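Local coordinates for 2-dehydropantoate 2-reductase (Bacillus subtilis, PDB 3EGO), which probably catalyses the NADPH-dependent reduction of ketopantoate to pantoic acid in the biosynthesis of pantothenate, at residues A[207-212]-A[230-235]. Sequence-based numbering, arbitrary orientation.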
loop_
_atom_site.group_PDB
_atom_site.type_symbol
_atom_site.label_atom_id
_atom_site.label_comp_id
_atom_site.label_asym_id
_atom_site.label_seq_id
_atom_site.Cartn_x
_atom_site.Cartn_y
_atom_site.Cartn_z
ATOM N N ALA A 207 2.867 -0.936 -16.379
ATOM C CA ALA A 207 2.104 0.014 -15.522
ATOM C C ALA A 207 2.913 0.580 -14.365
ATOM O O ALA A 207 2.751 1.750 -14.004
ATOM C CB ALA A 207 0.772 -0.606 -14.991
ATOM N N TYR A 208 3.812 -0.223 -13.818
ATOM C CA TYR A 208 4.622 0.235 -12.686
ATOM C C TYR A 208 5.598 1.294 -13.149
ATOM O O TYR A 208 5.825 2.269 -12.460
ATOM C CB TYR A 208 5.386 -0.914 -12.040
ATOM C CG TYR A 208 4.512 -1.965 -11.384
ATOM C CD1 TYR A 208 3.136 -1.758 -11.223
ATOM C CD2 TYR A 208 5.054 -3.142 -10.909
ATOM C CE1 TYR A 208 2.313 -2.729 -10.628
ATOM C CE2 TYR A 208 4.247 -4.120 -10.291
ATOM C CZ TYR A 208 2.876 -3.900 -10.157
ATOM O OH TYR A 208 2.071 -4.850 -9.557
ATOM N N LEU A 209 6.161 1.104 -14.343
ATOM C CA LEU A 209 7.078 2.082 -14.930
ATOM C C LEU A 209 6.348 3.399 -15.199
ATOM O O LEU A 209 6.855 4.499 -14.916
ATOM C CB LEU A 209 7.674 1.495 -16.234
ATOM C CG LEU A 209 8.652 2.300 -17.106
ATOM C CD1 LEU A 209 10.034 2.429 -16.496
ATOM C CD2 LEU A 209 8.745 1.597 -18.447
ATOM N N ALA A 210 5.153 3.284 -15.774
ATOM C CA ALA A 210 4.284 4.431 -16.024
ATOM C C ALA A 210 3.885 5.139 -14.724
ATOM O O ALA A 210 3.868 6.380 -14.648
ATOM C CB ALA A 210 3.006 3.988 -16.825
ATOM N N PHE A 211 3.565 4.365 -13.686
ATOM C CA PHE A 211 3.297 5.013 -12.404
ATOM C C PHE A 211 4.537 5.717 -11.840
ATOM O O PHE A 211 4.463 6.856 -11.388
ATOM C CB PHE A 211 2.740 3.987 -11.409
ATOM C CG PHE A 211 2.091 4.603 -10.206
ATOM C CD1 PHE A 211 0.693 4.685 -10.113
ATOM C CD2 PHE A 211 2.862 5.083 -9.165
ATOM C CE1 PHE A 211 0.092 5.271 -8.987
ATOM C CE2 PHE A 211 2.270 5.647 -8.010
ATOM C CZ PHE A 211 0.874 5.753 -7.930
ATOM N N MET A 212 5.694 5.050 -11.880
ATOM C CA MET A 212 6.955 5.741 -11.521
ATOM C C MET A 212 7.169 7.061 -12.282
ATOM O O MET A 212 7.576 8.065 -11.705
ATOM C CB MET A 212 8.184 4.819 -11.710
ATOM C CG MET A 212 9.400 5.249 -10.829
ATOM S SD MET A 212 10.842 4.134 -10.773
ATOM C CE MET A 212 11.142 3.861 -12.497
ATOM N N LYS A 230 17.451 13.739 -18.559
ATOM C CA LYS A 230 18.640 13.071 -18.051
ATOM C C LYS A 230 18.358 12.463 -16.684
ATOM O O LYS A 230 18.752 11.329 -16.413
ATOM C CB LYS A 230 19.798 14.061 -17.972
ATOM C CG LYS A 230 21.012 13.584 -17.188
ATOM C CD LYS A 230 21.972 14.743 -16.905
ATOM C CE LYS A 230 23.325 14.259 -16.396
ATOM N NZ LYS A 230 23.185 13.243 -15.310
ATOM N N ALA A 231 17.651 13.208 -15.832
ATOM C CA ALA A 231 17.289 12.685 -14.518
ATOM C C ALA A 231 16.382 11.456 -14.625
ATOM O O ALA A 231 16.596 10.476 -13.906
ATOM C CB ALA A 231 16.693 13.747 -13.643
ATOM N N TRP A 232 15.416 11.474 -15.544
ATOM C CA TRP A 232 14.560 10.298 -15.763
ATOM C C TRP A 232 15.357 9.077 -16.208
ATOM O O TRP A 232 15.074 7.945 -15.786
ATOM C CB TRP A 232 13.434 10.606 -16.775
ATOM C CG TRP A 232 12.512 9.431 -17.115
ATOM C CD1 TRP A 232 12.176 8.989 -18.372
ATOM C CD2 TRP A 232 11.807 8.577 -16.197
ATOM N NE1 TRP A 232 11.314 7.918 -18.290
ATOM C CE2 TRP A 232 11.074 7.647 -16.967
ATOM C CE3 TRP A 232 11.721 8.511 -14.802
ATOM C CZ2 TRP A 232 10.276 6.667 -16.389
ATOM C CZ3 TRP A 232 10.930 7.544 -14.234
ATOM C CH2 TRP A 232 10.224 6.627 -15.021
ATOM N N GLU A 233 16.351 9.285 -17.072
ATOM C CA GLU A 233 17.148 8.155 -17.557
ATOM C C GLU A 233 17.885 7.502 -16.404
ATOM O O GLU A 233 17.907 6.278 -16.279
ATOM C CB GLU A 233 18.133 8.593 -18.653
ATOM C CG GLU A 233 17.467 8.780 -20.008
ATOM C CD GLU A 233 18.004 9.980 -20.783
ATOM O OE1 GLU A 233 19.208 10.322 -20.631
ATOM O OE2 GLU A 233 17.208 10.579 -21.552
ATOM N N ARG A 234 18.435 8.356 -15.558
ATOM C CA ARG A 234 19.194 8.009 -14.354
ATOM C C ARG A 234 18.377 7.167 -13.385
ATOM O O ARG A 234 18.799 6.080 -12.972
ATOM C CB ARG A 234 19.637 9.308 -13.680
ATOM C CG ARG A 234 20.494 9.164 -12.442
ATOM C CD ARG A 234 20.964 10.547 -11.958
ATOM N NE ARG A 234 21.021 10.667 -10.496
ATOM C CZ ARG A 234 21.453 9.714 -9.662
ATOM N NH1 ARG A 234 21.889 8.546 -10.130
ATOM N NH2 ARG A 234 21.464 9.929 -8.345
ATOM N N VAL A 235 17.193 7.664 -13.041
ATOM C CA VAL A 235 16.238 6.906 -12.212
ATOM C C VAL A 235 16.092 5.482 -12.745
ATOM O O VAL A 235 16.231 4.501 -12.012
ATOM C CB VAL A 235 14.847 7.633 -12.158
ATOM C CG1 VAL A 235 13.773 6.760 -11.484
ATOM C CG2 VAL A 235 14.945 9.009 -11.460
#
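Met212 and Trp232 bridge two helical segments, 207-212 and 230-235, that run obliquely antiparallel, at 139° between their N-to-C directions, the axes of the short segments coming no nearer than 12.5 Å. Even the nearest alpha carbons, CA of Met212 and CA of Val235, are 9.4 Å apart, so the gap is filled by Trp232 and Met212, with the shorter Val235 meeting the latter. Trp232 comes from the second helix: with its CG anti to the backbone N (chi1 178°), the indole extends across to the first helix and meets it with its six-membered ring. There CH2 of Trp232 lies 4.0 Å from the backbone O of Leu209, which sits at the ring edge near its plane, while CD1 of Leu209 packs 4.2 Å from CZ2 of Trp232. Met212 reaches back, extended as far as SD and then bent (chi3 51°). The bend turns its methyl so that CE of Met212 touches both Val235 and, obliquely to the ring, CH2 of Trp232 at 3.9 Å. SD of Met212 also packs 4.0 Å from CG1 of Val235, the two side chains sliding past each other in opposite directions. Beyond the pair, Phe216 meets the Trp232 ring, and Met212 also packs on Cys187 and Leu191 of helix 174-195. The contact illustrates apolar packing in a helical hairpin, here helices 206-223 and 228-241 of the all-helical C-terminal domain of ketopantoate reductases.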